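Local coordinates for alcohol oxidase (Myceliophthora thermophila, PDB 6F74), which binds FAD and, as a flavoprotein of the VAO type, probably acts as an oxygen-dependent oxidase, its natural substrate uncertain, at residues 58-63 and 90-96; 130-135 and 173-178; 234-238 and 297-301. All blocks are in the same frame, centred on the assembly; numbering follows the deposited sequence.

Contact 1 of 3, residues 58-63 and 90-96; sequences IKTSPI and FQTSDPI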
loop_
_atom_site.group_PDB
_atom_site.type_symbol
_atom_site.label_atom_id
_atom_site.label_comp_id
_atom_site.label_asym_id
_atom_site.label_seq_id
_atom_site.Cartn_x
_atom_site.Cartn_y
_atom_site.Cartn_z
ATOM N N ILE A 58 8.644 18.454 -16.415
ATOM C CA ILE A 58 7.374 19.110 -16.140
ATOM C C ILE A 58 7.526 19.938 -14.873
ATOM O O ILE A 58 7.966 19.420 -13.855
ATOM C CB ILE A 58 6.274 18.075 -15.971
ATOM C CG1 ILE A 58 6.066 17.308 -17.290
ATOM C CG2 ILE A 58 4.960 18.730 -15.518
ATOM C CD1 ILE A 58 5.300 15.992 -17.136
ATOM N N LYS A 59 7.184 21.222 -14.951
ATOM C CA LYS A 59 7.044 22.058 -13.772
ATOM C C LYS A 59 5.699 21.708 -13.201
ATOM O O LYS A 59 4.685 21.831 -13.884
ATOM C CB LYS A 59 7.104 23.536 -14.092
ATOM C CG LYS A 59 6.972 24.390 -12.830
ATOM C CD LYS A 59 7.028 25.871 -13.140
ATOM C CE LYS A 59 7.246 26.707 -11.888
ATOM N NZ LYS A 59 6.467 26.209 -10.725
ATOM N N THR A 60 5.674 21.226 -11.966
ATOM C CA THR A 60 4.455 20.676 -11.455
ATOM C C THR A 60 3.506 21.800 -11.093
ATOM O O THR A 60 3.931 22.965 -10.872
ATOM C CB THR A 60 4.694 19.740 -10.259
ATOM O OG1 THR A 60 5.204 20.461 -9.128
ATOM C CG2 THR A 60 5.642 18.588 -10.683
ATOM N N SER A 61 2.217 21.447 -11.114
ATOM C CA SER A 61 1.204 22.381 -10.668
ATOM C C SER A 61 0.205 21.660 -9.784
ATOM O O SER A 61 -0.210 20.568 -10.144
ATOM C CB SER A 61 0.470 23.047 -11.837
ATOM O OG SER A 61 1.116 23.112 -13.089
ATOM N N PRO A 62 -0.175 22.261 -8.637
ATOM C CA PRO A 62 -1.184 21.628 -7.784
ATOM C C PRO A 62 -2.404 21.197 -8.565
ATOM O O PRO A 62 -2.894 21.940 -9.393
ATOM C CB PRO A 62 -1.562 22.722 -6.767
ATOM C CG PRO A 62 -0.426 23.662 -6.750
ATOM C CD PRO A 62 0.323 23.531 -8.084
ATOM N N ILE A 63 -2.861 19.977 -8.328
ATOM C CA ILE A 63 -3.946 19.374 -9.128
ATOM C C ILE A 63 -5.131 20.302 -9.280
ATOM O O ILE A 63 -5.619 20.517 -10.391
ATOM C CB ILE A 63 -4.364 18.015 -8.552
ATOM C CG1 ILE A 63 -3.194 17.022 -8.544
ATOM C CG2 ILE A 63 -5.482 17.390 -9.357
ATOM C CD1 ILE A 63 -2.610 16.643 -9.889
ATOM N N PHE A 90 -7.459 9.226 -12.886
ATOM C CA PHE A 90 -7.262 10.669 -12.924
ATOM C C PHE A 90 -6.049 11.041 -12.064
ATOM O O PHE A 90 -5.196 11.792 -12.491
ATOM C CB PHE A 90 -8.486 11.441 -12.435
ATOM C CG PHE A 90 -8.212 12.899 -12.235
ATOM C CD1 PHE A 90 -8.053 13.754 -13.353
ATOM C CD2 PHE A 90 -8.026 13.426 -10.952
ATOM C CE1 PHE A 90 -7.754 15.095 -13.178
ATOM C CE2 PHE A 90 -7.742 14.780 -10.787
ATOM C CZ PHE A 90 -7.600 15.600 -11.888
ATOM N N GLN A 91 -5.991 10.496 -10.859
ATOM C CA GLN A 91 -4.858 10.750 -9.969
ATOM C C GLN A 91 -3.529 10.137 -10.437
ATOM O O GLN A 91 -2.503 10.757 -10.244
ATOM C CB GLN A 91 -5.177 10.320 -8.550
ATOM C CG GLN A 91 -6.327 11.094 -7.886
ATOM C CD GLN A 91 -6.058 12.555 -7.641
ATOM O OE1 GLN A 91 -4.951 13.045 -7.912
ATOM N NE2 GLN A 91 -7.082 13.289 -7.113
ATOM N N THR A 92 -3.518 8.971 -11.082
ATOM C CA THR A 92 -2.257 8.425 -11.603
ATOM C C THR A 92 -1.741 9.113 -12.857
ATOM O O THR A 92 -0.577 8.918 -13.208
ATOM C CB THR A 92 -2.342 6.912 -11.902
ATOM O OG1 THR A 92 -3.447 6.651 -12.792
ATOM C CG2 THR A 92 -2.492 6.102 -10.604
ATOM N N SER A 93 -2.586 9.882 -13.542
ATOM C CA SER A 93 -2.255 10.518 -14.821
ATOM C C SER A 93 -1.407 11.791 -14.710
ATOM O O SER A 93 -0.724 12.161 -15.653
ATOM C CB SER A 93 -3.549 10.892 -15.570
ATOM O OG SER A 93 -4.255 11.941 -14.874
ATOM N N ASP A 94 -1.470 12.462 -13.553
ATOM C CA ASP A 94 -0.679 13.655 -13.294
ATOM C C ASP A 94 0.591 13.260 -12.508
ATOM O O ASP A 94 0.536 12.382 -11.642
ATOM C CB ASP A 94 -1.509 14.613 -12.454
ATOM C CG ASP A 94 -0.886 15.978 -12.370
ATOM O OD1 ASP A 94 0.152 16.146 -11.666
ATOM O OD2 ASP A 94 -1.427 16.896 -13.035
ATOM N N PRO A 95 1.734 13.910 -12.782
ATOM C CA PRO A 95 2.972 13.607 -12.056
ATOM C C PRO A 95 2.920 13.772 -10.552
ATOM O O PRO A 95 3.676 13.104 -9.860
ATOM C CB PRO A 95 3.978 14.594 -12.647
ATOM C CG PRO A 95 3.208 15.589 -13.423
ATOM C CD PRO A 95 1.986 14.884 -13.872
ATOM N N ILE A 96 2.084 14.673 -10.043
ATOM C CA ILE A 96 1.881 14.813 -8.600
ATOM C C ILE A 96 0.422 14.513 -8.190
ATOM O O ILE A 96 -0.077 15.001 -7.171
ATOM C CB ILE A 96 2.339 16.164 -8.059
ATOM C CG1 ILE A 96 1.618 17.296 -8.768
ATOM C CG2 ILE A 96 3.848 16.310 -8.265
ATOM C CD1 ILE A 96 1.710 18.617 -8.044
HETATM O O HOH W 1 -1.964 19.361 -12.350
HETATM O O HOH W 2 1.891 18.780 -12.094
#

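Contact 2 of 3, residues 130-135 and 173-178; sequences VNASTR and LWLHSF. With NAG (2-acetamido-2-deoxy-beta-D-glucopyranose), chain J.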
loop_
_atom_site.group_PDB
_atom_site.type_symbol
_atom_site.label_atom_id
_atom_site.label_comp_id
_atom_site.label_asym_id
_atom_site.label_seq_id
_atom_site.Cartn_x
_atom_site.Cartn_y
_atom_site.Cartn_z
ATOM N N VAL A 130 10.378 14.680 -13.850
ATOM C CA VAL A 130 10.835 14.200 -15.162
ATOM C C VAL A 130 9.957 13.010 -15.554
ATOM O O VAL A 130 9.917 12.002 -14.845
ATOM C CB VAL A 130 12.312 13.805 -15.107
ATOM C CG1 VAL A 130 12.751 13.136 -16.401
ATOM C CG2 VAL A 130 13.168 15.031 -14.824
ATOM N N ASN A 131 9.231 13.152 -16.658
ATOM C CA ASN A 131 8.445 12.072 -17.224
ATOM C C ASN A 131 9.423 11.103 -17.910
ATOM O O ASN A 131 9.671 11.204 -19.112
ATOM C CB ASN A 131 7.392 12.633 -18.209
ATOM C CG ASN A 131 6.616 11.557 -18.924
ATOM O OD1 ASN A 131 6.634 10.410 -18.512
ATOM N ND2 ASN A 131 5.933 11.932 -20.010
ATOM N N ALA A 132 10.000 10.201 -17.110
ATOM C CA ALA A 132 11.097 9.342 -17.554
ATOM C C ALA A 132 10.553 8.109 -18.237
ATOM O O ALA A 132 9.767 7.382 -17.633
ATOM C CB ALA A 132 11.955 8.931 -16.365
ATOM N N SER A 133 10.940 7.894 -19.487
ATOM C CA SER A 133 10.541 6.693 -20.261
ATOM C C SER A 133 11.704 5.833 -20.779
ATOM O O SER A 133 11.464 4.813 -21.384
ATOM C CB SER A 133 9.609 7.094 -21.433
ATOM O OG SER A 133 10.232 8.065 -22.255
ATOM N N THR A 134 12.952 6.233 -20.533
ATOM C CA THR A 134 14.135 5.456 -20.911
ATOM C C THR A 134 15.076 5.419 -19.723
ATOM O O THR A 134 14.959 6.231 -18.816
ATOM C CB THR A 134 14.890 6.096 -22.080
ATOM O OG1 THR A 134 15.473 7.361 -21.680
ATOM C CG2 THR A 134 13.989 6.284 -23.294
ATOM N N ARG A 135 16.020 4.497 -19.741
ATOM C CA ARG A 135 17.104 4.478 -18.757
ATOM C C ARG A 135 17.957 5.756 -18.779
ATOM O O ARG A 135 18.495 6.142 -17.748
ATOM C CB ARG A 135 18.035 3.288 -18.991
ATOM C CG ARG A 135 17.417 1.962 -18.638
ATOM C CD ARG A 135 18.384 0.806 -18.863
ATOM N NE ARG A 135 17.773 -0.441 -18.388
ATOM C CZ ARG A 135 18.407 -1.576 -18.064
ATOM N NH1 ARG A 135 19.724 -1.687 -18.192
ATOM N NH2 ARG A 135 17.697 -2.604 -17.617
ATOM N N LEU A 173 11.451 11.819 -9.919
ATOM C CA LEU A 173 11.641 10.816 -10.940
ATOM C C LEU A 173 10.332 10.084 -11.095
ATOM O O LEU A 173 10.010 9.188 -10.286
ATOM C CB LEU A 173 12.758 9.855 -10.533
ATOM C CG LEU A 173 13.002 8.692 -11.505
ATOM C CD1 LEU A 173 13.481 9.184 -12.862
ATOM C CD2 LEU A 173 14.002 7.762 -10.863
ATOM N N TRP A 174 9.566 10.468 -12.111
ATOM C CA TRP A 174 8.261 9.835 -12.407
ATOM C C TRP A 174 8.436 8.684 -13.409
ATOM O O TRP A 174 8.815 8.891 -14.560
ATOM C CB TRP A 174 7.322 10.896 -12.965
ATOM C CG TRP A 174 5.880 10.511 -13.068
ATOM C CD1 TRP A 174 5.178 9.647 -12.251
ATOM C CD2 TRP A 174 4.947 10.997 -14.024
ATOM N NE1 TRP A 174 3.867 9.571 -12.666
ATOM C CE2 TRP A 174 3.697 10.393 -13.748
ATOM C CE3 TRP A 174 5.037 11.901 -15.080
ATOM C CZ2 TRP A 174 2.545 10.669 -14.494
ATOM C CZ3 TRP A 174 3.892 12.173 -15.836
ATOM C CH2 TRP A 174 2.662 11.549 -15.532
ATOM N N LEU A 175 8.160 7.461 -12.953
ATOM C CA LEU A 175 8.429 6.250 -13.730
ATOM C C LEU A 175 7.229 5.705 -14.480
ATOM O O LEU A 175 7.320 4.656 -15.108
ATOM C CB LEU A 175 9.022 5.197 -12.804
ATOM C CG LEU A 175 10.373 5.622 -12.198
ATOM C CD1 LEU A 175 10.780 4.612 -11.133
ATOM C CD2 LEU A 175 11.463 5.760 -13.257
ATOM N N HIS A 176 6.118 6.431 -14.472
ATOM C CA HIS A 176 4.833 5.915 -14.987
ATOM C C HIS A 176 4.886 5.523 -16.470
ATOM O O HIS A 176 4.209 4.606 -16.885
ATOM C CB HIS A 176 3.739 6.931 -14.693
ATOM C CG HIS A 176 2.369 6.496 -15.088
ATOM N ND1 HIS A 176 1.628 7.164 -16.031
ATOM C CD2 HIS A 176 1.588 5.492 -14.634
ATOM C CE1 HIS A 176 0.457 6.570 -16.165
ATOM N NE2 HIS A 176 0.394 5.580 -15.303
ATOM N N SER A 177 5.708 6.192 -17.275
ATOM C CA SER A 177 5.906 5.792 -18.693
ATOM C C SER A 177 7.195 5.015 -18.968
ATOM O O SER A 177 7.629 4.927 -20.120
ATOM C CB SER A 177 5.864 7.019 -19.605
ATOM O OG SER A 177 4.717 7.795 -19.348
ATOM N N PHE A 178 7.819 4.451 -17.937
ATOM C CA PHE A 178 9.029 3.661 -18.102
ATOM C C PHE A 178 8.575 2.231 -18.233
ATOM O O PHE A 178 8.449 1.515 -17.237
ATOM C CB PHE A 178 9.990 3.875 -16.923
ATOM C CG PHE A 178 11.251 3.068 -17.019
ATOM C CD1 PHE A 178 12.194 3.329 -18.004
ATOM C CD2 PHE A 178 11.491 2.028 -16.124
ATOM C CE1 PHE A 178 13.352 2.576 -18.096
ATOM C CE2 PHE A 178 12.675 1.292 -16.195
ATOM C CZ PHE A 178 13.598 1.561 -17.196
HETATM C C1 NAG J . 5.141 11.117 -20.886
HETATM C C2 NAG J . 3.984 11.858 -21.527
HETATM C C3 NAG J . 3.190 10.873 -22.375
HETATM C C4 NAG J . 4.045 10.340 -23.516
HETATM C C5 NAG J . 5.250 9.662 -22.891
HETATM C C6 NAG J . 6.224 9.266 -24.008
HETATM C C7 NAG J . 3.047 13.663 -20.143
HETATM C C8 NAG J . 2.036 13.973 -19.079
HETATM N N2 NAG J . 3.085 12.385 -20.514
HETATM O O3 NAG J . 1.995 11.485 -22.857
HETATM O O4 NAG J . 3.275 9.421 -24.346
HETATM O O5 NAG J . 5.932 10.517 -21.937
HETATM O O6 NAG J . 7.420 8.743 -23.421
HETATM O O7 NAG J . 3.779 14.520 -20.612
HETATM O O HOH W 3 3.739 9.353 -17.440
HETATM O O HOH W 4 6.794 8.839 -16.494
HETATM O O HOH W 5 9.547 3.106 -22.097
#

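Contact 3 of 3, residues 234-238 and 297-301; sequences PGAIG and VLSQH. With FAD (flavin-adenine dinucleotide), chain I.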
loop_
_atom_site.group_PDB
_atom_site.type_symbol
_atom_site.label_atom_id
_atom_site.label_comp_id
_atom_site.label_asym_id
_atom_site.label_seq_id
_atom_site.Cartn_x
_atom_site.Cartn_y
_atom_site.Cartn_z
ATOM N N PRO A 234 -2.286 0.041 -8.397
ATOM C CA PRO A 234 -0.958 0.242 -7.826
ATOM C C PRO A 234 0.167 -0.371 -8.637
ATOM O O PRO A 234 -0.053 -1.312 -9.374
ATOM C CB PRO A 234 -1.069 -0.430 -6.474
ATOM C CG PRO A 234 -2.486 -0.263 -6.114
ATOM C CD PRO A 234 -3.201 -0.512 -7.400
ATOM N N GLY A 235 1.365 0.160 -8.455
ATOM C CA GLY A 235 2.575 -0.312 -9.149
ATOM C C GLY A 235 2.927 -1.726 -8.772
ATOM O O GLY A 235 2.673 -2.154 -7.616
ATOM N N ALA A 236 3.472 -2.467 -9.740
ATOM C CA ALA A 236 3.870 -3.854 -9.520
ATOM C C ALA A 236 5.241 -3.987 -8.872
ATOM O O ALA A 236 5.470 -4.977 -8.182
ATOM C CB ALA A 236 3.857 -4.626 -10.826
ATOM N N ILE A 237 6.149 -3.030 -9.082
ATOM C CA ILE A 237 7.543 -3.224 -8.668
ATOM C C ILE A 237 8.113 -2.177 -7.698
ATOM O O ILE A 237 9.330 -2.179 -7.465
ATOM C CB ILE A 237 8.495 -3.431 -9.889
ATOM C CG1 ILE A 237 8.711 -2.148 -10.699
ATOM C CG2 ILE A 237 7.942 -4.537 -10.767
ATOM C CD1 ILE A 237 9.807 -2.291 -11.732
ATOM N N GLY A 238 7.265 -1.355 -7.067
ATOM C CA GLY A 238 7.743 -0.257 -6.221
ATOM C C GLY A 238 7.448 -0.539 -4.761
ATOM O O GLY A 238 7.990 -1.475 -4.171
ATOM N N VAL A 297 14.265 0.717 -8.708
ATOM C CA VAL A 297 13.922 -0.585 -9.259
ATOM C C VAL A 297 13.436 -0.410 -10.706
ATOM O O VAL A 297 12.393 0.206 -10.970
ATOM C CB VAL A 297 12.903 -1.339 -8.403
ATOM C CG1 VAL A 297 12.655 -2.727 -8.980
ATOM C CG2 VAL A 297 13.384 -1.447 -6.959
ATOM N N LEU A 298 14.232 -0.945 -11.634
ATOM C CA LEU A 298 13.948 -0.850 -13.063
ATOM C C LEU A 298 13.079 -1.985 -13.548
ATOM O O LEU A 298 12.278 -1.814 -14.472
ATOM C CB LEU A 298 15.254 -0.855 -13.869
ATOM C CG LEU A 298 16.313 0.176 -13.475
ATOM C CD1 LEU A 298 17.530 0.028 -14.335
ATOM C CD2 LEU A 298 15.733 1.578 -13.436
ATOM N N SER A 299 13.293 -3.169 -12.994
ATOM C CA SER A 299 12.546 -4.343 -13.415
ATOM C C SER A 299 12.561 -5.375 -12.303
ATOM O O SER A 299 13.457 -5.379 -11.466
ATOM C CB SER A 299 13.178 -4.931 -14.679
ATOM O OG SER A 299 14.325 -5.674 -14.329
ATOM N N GLN A 300 11.576 -6.261 -12.302
ATOM C CA GLN A 300 11.646 -7.465 -11.469
ATOM C C GLN A 300 11.152 -8.646 -12.286
ATOM O O GLN A 300 10.399 -8.513 -13.268
ATOM C CB GLN A 300 10.809 -7.355 -10.170
ATOM C CG GLN A 300 11.315 -6.327 -9.131
ATOM C CD GLN A 300 10.382 -6.130 -7.918
ATOM O OE1 GLN A 300 9.183 -6.376 -8.009
ATOM N NE2 GLN A 300 10.947 -5.721 -6.781
ATOM N N HIS A 301 11.612 -9.816 -11.875
ATOM C CA HIS A 301 11.016 -11.063 -12.300
ATOM C C HIS A 301 10.206 -11.593 -11.112
ATOM O O HIS A 301 10.730 -11.624 -9.999
ATOM C CB HIS A 301 12.093 -12.078 -12.648
ATOM C CG HIS A 301 12.828 -11.802 -13.920
ATOM N ND1 HIS A 301 13.510 -10.627 -14.169
ATOM C CD2 HIS A 301 13.058 -12.606 -14.982
ATOM C CE1 HIS A 301 14.115 -10.713 -15.350
ATOM N NE2 HIS A 301 13.847 -11.902 -15.869
HETATM P PA FAD I . 4.223 5.104 -5.275
HETATM O O1A FAD I . 3.546 6.216 -4.479
HETATM O O2A FAD I . 4.522 5.399 -6.711
HETATM O O5B FAD I . 5.547 4.722 -4.504
HETATM C C5B FAD I . 5.461 4.170 -3.220
HETATM C C4B FAD I . 6.843 4.172 -2.590
HETATM O O4B FAD I . 7.651 3.309 -3.372
HETATM C C3B FAD I . 7.567 5.494 -2.571
HETATM O O3B FAD I . 8.462 5.474 -1.453
HETATM C C2B FAD I . 8.414 5.478 -3.820
HETATM O O2B FAD I . 9.654 6.188 -3.725
HETATM C C1B FAD I . 8.736 4.014 -3.956
HETATM N N9A FAD I . 8.911 3.513 -5.323
HETATM C C8A FAD I . 7.957 3.374 -6.254
HETATM N N7A FAD I . 8.462 2.845 -7.384
HETATM C C5A FAD I . 9.756 2.635 -7.162
HETATM C C6A FAD I . 10.848 2.082 -7.964
HETATM N N6A FAD I . 10.552 1.673 -9.219
HETATM N N1A FAD I . 12.081 2.030 -7.395
HETATM C C2A FAD I . 12.296 2.464 -6.126
HETATM N N3A FAD I . 11.323 2.966 -5.323
HETATM C C4A FAD I . 10.054 3.063 -5.799
HETATM N N1 FAD I . -1.572 -2.616 -1.097
HETATM C C2 FAD I . -1.810 -3.931 -0.891
HETATM O O2 FAD I . -0.949 -4.612 -0.276
HETATM N N3 FAD I . -2.924 -4.539 -1.347
HETATM C C4 FAD I . -3.890 -3.874 -2.005
HETATM O O4 FAD I . -4.930 -4.435 -2.409
HETATM C C4X FAD I . -3.718 -2.428 -2.255
HETATM N N5 FAD I . -4.656 -1.707 -2.902
HETATM C C5X FAD I . -4.466 -0.383 -3.124
HETATM C C6 FAD I . -5.438 0.342 -3.812
HETATM C C7 FAD I . -5.283 1.690 -4.082
HETATM C C7M FAD I . -6.441 2.325 -4.812
HETATM C C8 FAD I . -4.040 2.388 -3.643
HETATM C C8M FAD I . -3.768 3.856 -3.940
HETATM C C9 FAD I . -3.079 1.674 -2.936
HETATM C C9A FAD I . -3.224 0.304 -2.657
HETATM N N10 FAD I . -2.247 -0.465 -1.967
HETATM C C10 FAD I . -2.474 -1.830 -1.747
HETATM C "C1'" FAD I . -1.022 0.131 -1.382
HETATM C "C2'" FAD I . 0.273 0.042 -2.119
HETATM O "O2'" FAD I . 0.827 -1.243 -1.845
HETATM C "C3'" FAD I . 1.236 1.106 -1.581
HETATM O "O3'" FAD I . 0.630 2.411 -1.568
HETATM C "C4'" FAD I . 2.536 1.146 -2.372
HETATM O "O4'" FAD I . 3.400 2.144 -1.821
HETATM C "C5'" FAD I . 2.278 1.418 -3.846
HETATM O "O5'" FAD I . 3.498 1.439 -4.566
HETATM P P FAD I . 3.467 2.363 -5.851
HETATM O O1P FAD I . 2.242 2.060 -6.668
HETATM O O2P FAD I . 4.821 2.260 -6.471
HETATM O O3P FAD I . 3.259 3.805 -5.146
HETATM O O HOH W 6 6.478 -7.474 -7.729
#

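Contact 1 of 3, residues 58-63 and 90-96
Ile96 and Thr60 meet obliquely through their methyl branches: CG2 of Thr60 lies 3.8 Å from CG2 of Ile96. Here the loop after edge strand 57-59 packs on the turn that follows helix 88-93. The longer arm of the isoleucine takes another direction. With CG1 set between the backbone N and the carbonyl carbon (chi1 58°), CG2 is left beside the threonine while CD1 comes up against the Ser61-Pro62 peptide, 3.5 Å from Ser61 O. Thr60 turns its methyl, not its hydroxyl, to this partner's CG2; OG1 is hydrogen-bonded to the carbonyl of Pro126. Ile58 and Pro95 cross at about a right angle, CG2 of Ile58 resting 4.2 Å from CG of the proline ring. At the far end of the contact Ile63 slides past Phe90 in the opposite direction and lays CG2 obliquely against the CE2–CZ side of the ring, 3.7 Å from Phe90 CE2. Its other arm passes Ile96, with Ile63 CG1 4.0 Å from Ile96 O and Ile63 CD1 near Ile96 CG1. The carboxylate of Asp94 bonds within its own turn and, through water, to the loop. OD1 accepts the backbone N–H of Ile96 at 2.9 Å through its anti lone pair, nearly straight (163°), which makes an Asx turn. One water donates to Asp94 OD2, 2.6 Å away, and to Ser61 O, while another accepts from Ser61 N and donates to Asp94 OD1. Direct touching between the segments is thus mostly apolar, and polar linkage passes through solvent at Ser61. With OD1 held by an N–H and a water and OD2 by a second water, the carboxylate's rotation is fixed, a setting that would probably keep it ionised.

Contact 2 of 3, residues 130-135 and 173-178
Asn131 and Trp174 pair as neighbours in parallel strands, as do Val130 and Leu173. Two backbone hydrogen bonds tie the strands: Trp174 N to Val130 O at 3.2 Å, and Ala132 N to Trp174 O at 3.1 Å, the second nearly along the C=O axis. Just past the strand end, CB of Ala132 touches CD1 of Leu173 at 3.8 Å. On the face of Asn131 and Trp174, CB of the asparagine approaches CE3 of the indole obliquely. Beyond the strands Phe178, its CG anti to the backbone N (chi1 179°), directs its ring along the backbone of 133-135, with Ser133 C and Thr134 N at the ring edge, and the Arg135 side chain runs obliquely over to the ring, its CG 4.1 Å from Phe178 CZ. Water supplies polar links: one molecule donates to Asn131 OD1 at 2.6 Å and to Trp174 O, and accepts from Ser177 N; another joins OD1 to Ser177 OG. ND2 of Asn131 carries the N-linked sugar, bonded to NAG C1 at 1.4 Å, and NAG C8 lies at the indole edge. The amide thus bears sugar on ND2 while two waters donate to OD1. The strands are the central pair of the four-stranded mixed sheet, flanked by 57-59 and 152-155; helix 135-147, N-capped by Thr134, covers Val130, Leu175 and Phe178, and strand 296-306 packs on Leu173 and Leu175.

Contact 3 of 3, residues 234-238 and 297-301
This is a small, buried van der Waals contact, with one water bridge, in which a cofactor-binding loop leans on a strand of the antiparallel sheet in the FAD domain, and Ile237 carries most of it. Its CG1 stands between the backbone N and the carbonyl carbon (chi1 71°), which sends CD1 against the strand backbone, 3.7 Å from Val297 O and close to Leu298 O, with CG1 of Val297 also near. The other branch, CG2, turns to Gln300, whose side chain slides past in the opposite direction with OE1 3.5 Å from Ile237 CG2. A water donates to Gln300 OE1 at 2.9 Å and to Ala236 O, bridging loop and strand. A leucine in place of Gln300 would probably leave this water, and with it Ala236 O, without its link to the strand. Both segments also grip FAD. Gly235 N donates to the phosphate oxygen O1P at 2.8 Å. Val297 reads the adenine with its backbone: its N–H points to N1A at 2.9 Å (163°), while its carbonyl accepts from N6A at 2.9 Å (167°). Gly238 CA lies 3.4 Å from FAD N7A, where a CB would clash. Around it, strand 203-208 brings Ile206 against Ala236 and Ile237, strand 260-266 packs on Gln300 and meets the classic bulge at Leu298 and Ser299 through Gln264, and Gly238 occupies the N-cap position of helix 239-242.

The three contacts run in series along the chain; contacts 1 and 2 lie at similar depth and contact 3 deeper, at the cofactor. Contacts 1 and 2, with centres 14 Å apart, reach the same mixed sheet and touch through the indole of Trp174, against which Pro95 CA packs 3.7 Å from CE2. Contacts 2 and 3, 13 Å between centres, meet where Phe178 CE2 lies 3.6 Å from Leu298 O, joining that sheet to strand 296-306. Contacts 1 and 3 do not touch; their nearest atoms are about 6 Å apart. Of the three, contact 3 hydrogen-bonds FAD. The side chain of Leu175 in contact 2 is about 4 Å from FAD. The side chain of Gln91 in contact 1 is about 8 Å from FAD.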